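Local coordinates for ferulic acid decarboxylase 1 (Candida dubliniensis, PDB 4ZAD), which probably catalyses the reversible decarboxylation of aromatic acids such as ferulic, p-coumaric and cinnamic acid to their vinyl derivatives, using a prenylated FMN cofactor, at residues N174-R179 against Q196-V201; I234-T239 against C403-S408. All coordinates share one frame; numbering follows the deposited sequence.

Interaction 1: N174-R179 against Q196-V201; sequences NWSIAR and QHVKQV. With MN (manganese (II) ion), chain C; K (potassium ion), chain D; 4LU (1-deoxy-5-O-phosphono-1-(3,3,4,5-tetramethyl-9,11-dioxo-2,3,8,9,10,11-hexahydro-7H-quinolino[1,8-fg]pteridin-12-ium-7-y l)-D-ribitol), chain E.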
loop_
_atom_site.group_PDB
_atom_site.type_symbol
_atom_site.label_atom_id
_atom_site.label_comp_id
_atom_site.label_asym_id
_atom_site.label_seq_id
_atom_site.Cartn_x
_atom_site.Cartn_y
_atom_site.Cartn_z
ATOM N N ASN A 174 -34.326 1.271 -15.346
ATOM C CA ASN A 174 -32.993 1.291 -14.765
ATOM C C ASN A 174 -32.811 2.470 -13.815
ATOM O O ASN A 174 -33.210 3.585 -14.131
ATOM C CB ASN A 174 -31.921 1.334 -15.854
ATOM C CG ASN A 174 -30.554 0.943 -15.334
ATOM O OD1 ASN A 174 -30.212 -0.244 -15.282
ATOM N ND2 ASN A 174 -29.762 1.940 -14.935
ATOM N N TRP A 175 -32.203 2.214 -12.659
ATOM C CA TRP A 175 -31.842 3.271 -11.703
ATOM C C TRP A 175 -30.328 3.227 -11.549
ATOM O O TRP A 175 -29.763 2.168 -11.201
ATOM C CB TRP A 175 -32.503 3.038 -10.344
ATOM C CG TRP A 175 -34.018 3.197 -10.280
ATOM C CD1 TRP A 175 -34.873 3.456 -11.311
ATOM C CD2 TRP A 175 -34.844 3.071 -9.102
ATOM N NE1 TRP A 175 -36.169 3.503 -10.850
ATOM C CE2 TRP A 175 -36.178 3.260 -9.500
ATOM C CE3 TRP A 175 -34.579 2.806 -7.765
ATOM C CZ2 TRP A 175 -37.244 3.216 -8.602
ATOM C CZ3 TRP A 175 -35.640 2.744 -6.877
ATOM C CH2 TRP A 175 -36.957 2.977 -7.303
ATOM N N SER A 176 -29.659 4.343 -11.830
ATOM C CA SER A 176 -28.206 4.375 -11.723
ATOM C C SER A 176 -27.673 5.746 -11.385
ATOM O O SER A 176 -28.406 6.716 -11.451
ATOM C CB SER A 176 -27.593 3.931 -13.027
ATOM O OG SER A 176 -27.912 4.860 -14.016
ATOM N N ILE A 177 -26.388 5.812 -11.038
ATOM C CA ILE A 177 -25.703 7.091 -10.780
ATOM C C ILE A 177 -24.798 7.341 -11.939
ATOM O O ILE A 177 -24.150 6.424 -12.430
ATOM C CB ILE A 177 -24.802 7.070 -9.524
ATOM C CG1 ILE A 177 -25.611 6.782 -8.269
ATOM C CG2 ILE A 177 -24.014 8.396 -9.367
ATOM C CD1 ILE A 177 -24.735 6.677 -7.022
ATOM N N ALA A 178 -24.755 8.591 -12.370
ATOM C CA ALA A 178 -23.805 9.035 -13.391
ATOM C C ALA A 178 -23.695 10.502 -13.184
ATOM O O ALA A 178 -24.646 11.124 -12.745
ATOM C CB ALA A 178 -24.297 8.716 -14.828
ATOM N N ARG A 179 -22.537 11.060 -13.483
ATOM C CA ARG A 179 -22.280 12.435 -13.136
ATOM C C ARG A 179 -23.086 13.330 -14.025
ATOM O O ARG A 179 -23.552 12.898 -15.091
ATOM C CB ARG A 179 -20.794 12.755 -13.239
ATOM C CG ARG A 179 -20.280 12.941 -14.625
ATOM C CD ARG A 179 -18.802 13.193 -14.526
ATOM N NE ARG A 179 -18.173 13.571 -15.776
ATOM C CZ ARG A 179 -16.911 13.281 -16.086
ATOM N NH1 ARG A 179 -16.158 12.573 -15.250
ATOM N NH2 ARG A 179 -16.390 13.678 -17.242
ATOM N N GLN A 196 -22.528 1.358 -19.980
ATOM C CA GLN A 196 -23.383 1.743 -18.865
ATOM C C GLN A 196 -24.859 1.707 -19.218
ATOM O O GLN A 196 -25.269 2.028 -20.341
ATOM C CB GLN A 196 -23.008 3.128 -18.345
ATOM C CG GLN A 196 -21.589 3.182 -17.830
ATOM C CD GLN A 196 -21.361 2.302 -16.608
ATOM O OE1 GLN A 196 -21.198 1.068 -16.727
ATOM N NE2 GLN A 196 -21.365 2.924 -15.423
ATOM N N HIS A 197 -25.675 1.346 -18.243
ATOM C CA HIS A 197 -27.083 1.238 -18.533
ATOM C C HIS A 197 -27.781 2.522 -18.999
ATOM O O HIS A 197 -28.681 2.449 -19.822
ATOM C CB HIS A 197 -27.814 0.558 -17.373
ATOM C CG HIS A 197 -27.475 -0.894 -17.258
ATOM N ND1 HIS A 197 -26.867 -1.576 -18.285
ATOM C CD2 HIS A 197 -27.694 -1.796 -16.279
ATOM C CE1 HIS A 197 -26.701 -2.834 -17.937
ATOM N NE2 HIS A 197 -27.199 -2.994 -16.724
ATOM N N VAL A 198 -27.363 3.690 -18.514
ATOM C CA VAL A 198 -27.955 4.948 -19.025
ATOM C C VAL A 198 -27.830 5.001 -20.543
ATOM O O VAL A 198 -28.715 5.540 -21.196
ATOM C CB VAL A 198 -27.362 6.236 -18.411
ATOM C CG1 VAL A 198 -27.797 6.403 -16.977
ATOM C CG2 VAL A 198 -25.887 6.222 -18.477
ATOM N N LYS A 199 -26.744 4.425 -21.085
ATOM C CA LYS A 199 -26.541 4.307 -22.540
ATOM C C LYS A 199 -27.283 3.153 -23.201
ATOM O O LYS A 199 -27.906 3.356 -24.196
ATOM C CB LYS A 199 -25.051 4.163 -22.873
ATOM C CG LYS A 199 -24.767 3.951 -24.340
ATOM C CD LYS A 199 -23.644 4.824 -24.834
ATOM C CE LYS A 199 -23.569 4.808 -26.385
ATOM N NZ LYS A 199 -23.713 3.405 -26.917
ATOM N N GLN A 200 -27.176 1.940 -22.664
ATOM C CA GLN A 200 -27.969 0.803 -23.143
ATOM C C GLN A 200 -29.434 1.148 -23.356
ATOM O O GLN A 200 -29.993 0.901 -24.437
ATOM C CB GLN A 200 -27.836 -0.417 -22.216
ATOM C CG GLN A 200 -26.539 -1.167 -22.472
ATOM C CD GLN A 200 -26.382 -2.463 -21.696
ATOM O OE1 GLN A 200 -25.376 -2.636 -20.993
ATOM N NE2 GLN A 200 -27.346 -3.374 -21.819
ATOM N N VAL A 201 -30.026 1.763 -22.332
ATOM C CA VAL A 201 -31.454 2.072 -22.323
ATOM C C VAL A 201 -31.765 3.163 -23.320
ATOM O O VAL A 201 -32.727 3.068 -24.057
ATOM C CB VAL A 201 -31.951 2.466 -20.929
ATOM C CG1 VAL A 201 -33.426 2.730 -20.974
ATOM C CG2 VAL A 201 -31.675 1.356 -19.937
HETATM MN MN MN C . -28.721 -1.241 -14.144
HETATM K K K D . -27.332 0.248 -11.109
HETATM C C9 4LU E . -20.818 5.925 -8.980
HETATM C C8 4LU E . -21.049 6.691 -7.830
HETATM C C7 4LU E . -20.853 8.079 -7.844
HETATM C C10 4LU E . -20.780 6.436 -12.633
HETATM C C6 4LU E . -20.315 8.698 -9.089
HETATM N N3 4LU E . -20.733 7.692 -15.057
HETATM C C2 4LU E . -21.106 6.408 -14.984
HETATM C C13 4LU E . -21.477 10.760 -9.294
HETATM C C5 4LU E . -20.101 10.146 -9.185
HETATM C C1 4LU E . -19.342 9.647 -11.526
HETATM O O2 4LU E . -21.436 5.850 -16.038
HETATM N N1 4LU E . -21.126 5.781 -13.782
HETATM C C4 4LU E . -20.362 8.382 -13.960
HETATM O O4 4LU E . -20.038 9.574 -14.180
HETATM C C4A 4LU E . -20.363 7.782 -12.722
HETATM N N5 4LU E . -19.621 8.376 -11.457
HETATM C C3 4LU E . -19.555 10.532 -10.476
HETATM C C12 4LU E . -19.379 10.763 -7.992
HETATM C C5A 4LU E . -20.046 7.824 -10.260
HETATM C C7M 4LU E . -21.112 8.948 -6.641
HETATM C C8M 4LU E . -21.562 5.959 -6.618
HETATM C C9A 4LU E . -20.483 6.480 -10.225
HETATM N N10 4LU E . -20.828 5.786 -11.437
HETATM C "C1'" 4LU E . -20.676 4.328 -11.541
HETATM C "C2'" 4LU E . -22.066 3.723 -11.741
HETATM O "O2'" 4LU E . -22.962 4.304 -10.772
HETATM C "C3'" 4LU E . -22.059 2.192 -11.640
HETATM O "O3'" 4LU E . -21.250 1.636 -12.697
HETATM C "C4'" 4LU E . -23.480 1.593 -11.713
HETATM O "O4'" 4LU E . -23.388 0.185 -11.952
HETATM C "C5'" 4LU E . -24.297 2.203 -12.865
HETATM O "O5'" 4LU E . -25.586 1.640 -13.005
HETATM P P 4LU E . -25.968 0.598 -14.141
HETATM O O2P 4LU E . -27.478 0.568 -13.906
HETATM O O3P 4LU E . -25.161 -0.660 -13.753
HETATM O O1P 4LU E . -25.513 1.206 -15.450
HETATM O O HOH W 1 -26.130 3.652 -15.718
HETATM O O HOH W 2 -26.980 -2.502 -13.337
HETATM O O HOH W 3 -29.924 -3.221 -14.444
#
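Asn174, on strand 173-176, meets His197 in the first turn of helix 197-207. The two side chains cross at about a right angle, with amide and ring planes 89° apart. Asn174 sends CG anti to its backbone nitrogen (chi1 -163°), and this carries the amide across to the phosphate and the metal. Asn174 OD1 binds the manganese ion at 2.1 Å. Asn174 ND2 donates to the cofactor oxygen O2P at 2.9 Å, and O2P is itself a manganese ligand. The amide is thus held at both ends, which fixes its rotation. Glu240 and two waters also bind the metal. Asn174 OD1 lies 3.1 Å from His197 CD2, obliquely to the ring. The ring carbon CD2 also comes very close to the manganese, so the modelled ring orientation is doubtful.

A chi1 of 65° turns Ser176 OG to the helix, 3.3 Å from Val198 CG1. A water joins Ser176 OG, Val198 N and phosphate oxygen O1P. One helical turn on from His197, Val201 CG2 packs against Asn174 CB. Gln196, at the N-cap position, bends its chain so that NE2 donates to both O3' and O2 of the cofactor, each at 3.0 Å. His197 N gives a 2.8 Å bond to cofactor O1P, and Trp175 O is a ligand of the potassium ion. The helix N-terminus would be expected to stabilise the phosphate charge. This is a phosphate site between a strand and a helix N-terminus, combined with the metal site of the UbiD-family prenylated-FMN pocket.

Interaction 2: I234-T239 against C403-S408; sequences IPDGAT and CYKVCS. With 4LU (1-deoxy-5-O-phosphono-1-(3,3,4,5-tetramethyl-9,11-dioxo-2,3,8,9,10,11-hexahydro-7H-quinolino[1,8-fg]pteridin-12-ium-7-y l)-D-ribitol), chain E.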
loop_
_atom_site.group_PDB
_atom_site.type_symbol
_atom_site.label_atom_id
_atom_site.label_comp_id
_atom_site.label_asym_id
_atom_site.label_seq_id
_atom_site.Cartn_x
_atom_site.Cartn_y
_atom_site.Cartn_z
ATOM N N ILE A 234 -25.877 -4.448 -11.392
ATOM C CA ILE A 234 -26.731 -5.633 -11.534
ATOM C C ILE A 234 -27.016 -5.884 -13.034
ATOM O O ILE A 234 -26.614 -5.102 -13.914
ATOM C CB ILE A 234 -28.035 -5.539 -10.717
ATOM C CG1 ILE A 234 -28.969 -4.432 -11.230
ATOM C CG2 ILE A 234 -27.728 -5.346 -9.236
ATOM C CD1 ILE A 234 -30.384 -4.677 -10.807
ATOM N N PRO A 235 -27.680 -6.997 -13.331
ATOM C CA PRO A 235 -27.528 -7.400 -14.741
ATOM C C PRO A 235 -28.207 -6.479 -15.774
ATOM O O PRO A 235 -29.170 -5.769 -15.454
ATOM C CB PRO A 235 -28.165 -8.805 -14.757
ATOM C CG PRO A 235 -27.857 -9.343 -13.322
ATOM C CD PRO A 235 -28.184 -8.095 -12.474
ATOM N N ASP A 236 -27.698 -6.508 -17.002
ATOM C CA ASP A 236 -28.430 -5.950 -18.159
ATOM C C ASP A 236 -29.882 -6.356 -18.061
ATOM O O ASP A 236 -30.185 -7.491 -17.686
ATOM C CB ASP A 236 -27.854 -6.477 -19.488
ATOM C CG ASP A 236 -26.443 -5.997 -19.743
ATOM O OD1 ASP A 236 -25.842 -5.376 -18.857
ATOM O OD2 ASP A 236 -25.893 -6.226 -20.801
ATOM N N GLY A 237 -30.797 -5.444 -18.352
ATOM C CA GLY A 237 -32.229 -5.802 -18.364
ATOM C C GLY A 237 -32.874 -5.859 -16.989
ATOM O O GLY A 237 -34.075 -6.019 -16.895
ATOM N N ALA A 238 -32.099 -5.701 -15.924
ATOM C CA ALA A 238 -32.643 -5.877 -14.582
ATOM C C ALA A 238 -33.200 -4.565 -14.000
ATOM O O ALA A 238 -32.511 -3.539 -14.031
ATOM C CB ALA A 238 -31.595 -6.447 -13.681
ATOM N N THR A 239 -34.418 -4.608 -13.452
ATOM C CA THR A 239 -34.989 -3.441 -12.815
ATOM C C THR A 239 -34.469 -3.363 -11.363
ATOM O O THR A 239 -34.828 -4.206 -10.550
ATOM C CB THR A 239 -36.529 -3.466 -12.843
ATOM O OG1 THR A 239 -36.988 -3.306 -14.197
ATOM C CG2 THR A 239 -37.132 -2.347 -11.916
ATOM N N CYS A 403 -19.768 -10.786 -16.836
ATOM C CA CYS A 403 -18.930 -9.767 -16.214
ATOM C C CYS A 403 -18.346 -8.661 -17.138
ATOM O O CYS A 403 -17.678 -7.767 -16.664
ATOM C CB CYS A 403 -17.776 -10.470 -15.536
ATOM S SG CYS A 403 -18.289 -11.785 -14.451
ATOM N N TYR A 404 -18.607 -8.722 -18.439
ATOM C CA TYR A 404 -18.017 -7.791 -19.386
ATOM C C TYR A 404 -18.151 -6.339 -18.952
ATOM O O TYR A 404 -17.191 -5.588 -19.037
ATOM C CB TYR A 404 -18.609 -7.987 -20.802
ATOM C CG TYR A 404 -19.906 -7.287 -21.055
ATOM C CD1 TYR A 404 -21.089 -7.834 -20.611
ATOM C CD2 TYR A 404 -19.951 -6.056 -21.728
ATOM C CE1 TYR A 404 -22.312 -7.193 -20.833
ATOM C CE2 TYR A 404 -21.199 -5.401 -21.967
ATOM C CZ TYR A 404 -22.364 -5.978 -21.503
ATOM O OH TYR A 404 -23.605 -5.399 -21.679
ATOM N N LYS A 405 -19.335 -5.962 -18.492
ATOM C CA LYS A 405 -19.578 -4.651 -17.959
ATOM C C LYS A 405 -19.188 -4.525 -16.466
ATOM O O LYS A 405 -18.586 -3.500 -16.032
ATOM C CB LYS A 405 -21.064 -4.325 -18.091
ATOM C CG LYS A 405 -21.511 -3.160 -17.220
ATOM C CD LYS A 405 -22.917 -2.666 -17.563
ATOM C CE LYS A 405 -23.330 -1.526 -16.627
ATOM N NZ LYS A 405 -23.389 -1.979 -15.223
ATOM N N VAL A 406 -19.577 -5.529 -15.675
ATOM C CA VAL A 406 -19.434 -5.452 -14.225
ATOM C C VAL A 406 -18.001 -5.074 -13.874
ATOM O O VAL A 406 -17.783 -4.125 -13.092
ATOM C CB VAL A 406 -19.785 -6.772 -13.527
ATOM C CG1 VAL A 406 -19.209 -6.792 -12.135
ATOM C CG2 VAL A 406 -21.316 -7.047 -13.558
ATOM N N CYS A 407 -17.042 -5.798 -14.461
ATOM C CA CYS A 407 -15.616 -5.609 -14.168
ATOM C C CYS A 407 -14.896 -4.606 -15.087
ATOM O O CYS A 407 -13.682 -4.548 -15.096
ATOM C CB CYS A 407 -14.875 -6.954 -14.223
ATOM S SG CYS A 407 -15.505 -8.173 -13.045
ATOM N N SER A 408 -15.635 -3.816 -15.846
ATOM C CA SER A 408 -15.029 -2.967 -16.854
ATOM C C SER A 408 -14.045 -1.974 -16.252
ATOM O O SER A 408 -13.054 -1.620 -16.907
ATOM C CB SER A 408 -16.093 -2.230 -17.597
ATOM O OG SER A 408 -16.751 -1.392 -16.679
HETATM C C9 4LU E . -20.818 5.925 -8.980
HETATM C C8 4LU E . -21.049 6.691 -7.830
HETATM C C7 4LU E . -20.853 8.079 -7.844
HETATM C C10 4LU E . -20.780 6.436 -12.633
HETATM C C6 4LU E . -20.315 8.698 -9.089
HETATM N N3 4LU E . -20.733 7.692 -15.057
HETATM C C2 4LU E . -21.106 6.408 -14.984
HETATM C C13 4LU E . -21.477 10.760 -9.294
HETATM C C5 4LU E . -20.101 10.146 -9.185
HETATM C C1 4LU E . -19.342 9.647 -11.526
HETATM O O2 4LU E . -21.436 5.850 -16.038
HETATM N N1 4LU E . -21.126 5.781 -13.782
HETATM C C4 4LU E . -20.362 8.382 -13.960
HETATM O O4 4LU E . -20.038 9.574 -14.180
HETATM C C4A 4LU E . -20.363 7.782 -12.722
HETATM N N5 4LU E . -19.621 8.376 -11.457
HETATM C C3 4LU E . -19.555 10.532 -10.476
HETATM C C12 4LU E . -19.379 10.763 -7.992
HETATM C C5A 4LU E . -20.046 7.824 -10.260
HETATM C C7M 4LU E . -21.112 8.948 -6.641
HETATM C C8M 4LU E . -21.562 5.959 -6.618
HETATM C C9A 4LU E . -20.483 6.480 -10.225
HETATM N N10 4LU E . -20.828 5.786 -11.437
HETATM C "C1'" 4LU E . -20.676 4.328 -11.541
HETATM C "C2'" 4LU E . -22.066 3.723 -11.741
HETATM O "O2'" 4LU E . -22.962 4.304 -10.772
HETATM C "C3'" 4LU E . -22.059 2.192 -11.640
HETATM O "O3'" 4LU E . -21.250 1.636 -12.697
HETATM C "C4'" 4LU E . -23.480 1.593 -11.713
HETATM O "O4'" 4LU E . -23.388 0.185 -11.952
HETATM C "C5'" 4LU E . -24.297 2.203 -12.865
HETATM O "O5'" 4LU E . -25.586 1.640 -13.005
HETATM P P 4LU E . -25.968 0.598 -14.141
HETATM O O2P 4LU E . -27.478 0.568 -13.906
HETATM O O3P 4LU E . -25.161 -0.660 -13.753
HETATM O O1P 4LU E . -25.513 1.206 -15.450
#
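Tyr404 OH donates a hydrogen bond of 2.6 Å to Asp236 OD2. The side chains reach out to each other from their two loops. OD2 lies at the edge of the phenol ring, in its plane, and accepts through its syn lone pair. The carboxylate stands almost upright to the ring, with the planes 86° apart. The other oxygen, Asp236 OD1, faces the aliphatic part of Lys405 and is 4.2 Å from Lys405 CD.

Lys405 also packs on one face of the ring: its CB is 3.9 Å from the Tyr404 ring plane, over the centre. From there the chain runs extended and bends only at its last torsion (chi4 -62°). The bend turns the amine to the cofactor phosphate, where Lys405 NZ donates to the cofactor oxygen O3P at 2.7 Å. Asp236 OD1 and Lys405 NZ are 5.5 Å apart, so they form no ion pair.

Backbone turns place these groups. Asp236 sits in a type II turn from Pro235 to Ala238, with Gly237 at positive phi. A type I turn runs from Lys405 to Ser408, where Ser408 N and OG both bond to Lys405 O. Further out, Gln200 NE2 makes a weak hydrogen bond to Asp236 OD2.

The lysine charge is probably balanced mainly by the phosphate, while Asp236 is held by a neutral phenol. The nearby carboxylate probably still helps to keep Lys405 protonated.

From the N terminus, the chain first reaches strand 173-176, which interaction 1 brings to helix 197-207. This closes a short loop of 16 residues, which includes the strand pair 181-184 and 187-189. The chain then passes through strand 214-220 and helix 224-230 before interaction 2 opens. That contact closes a much longer loop of 163 residues. It ties the loop before helix 240-247, in the Rift-related domain, to the loop before strand 412-417, in the C-terminal domain. The two contacts are in series and neither nest nor cross. Gln196 packs on Lys405, and Gln200 packs on Tyr404. Both contacts reach the cofactor phosphate, where the two parts of the fold meet.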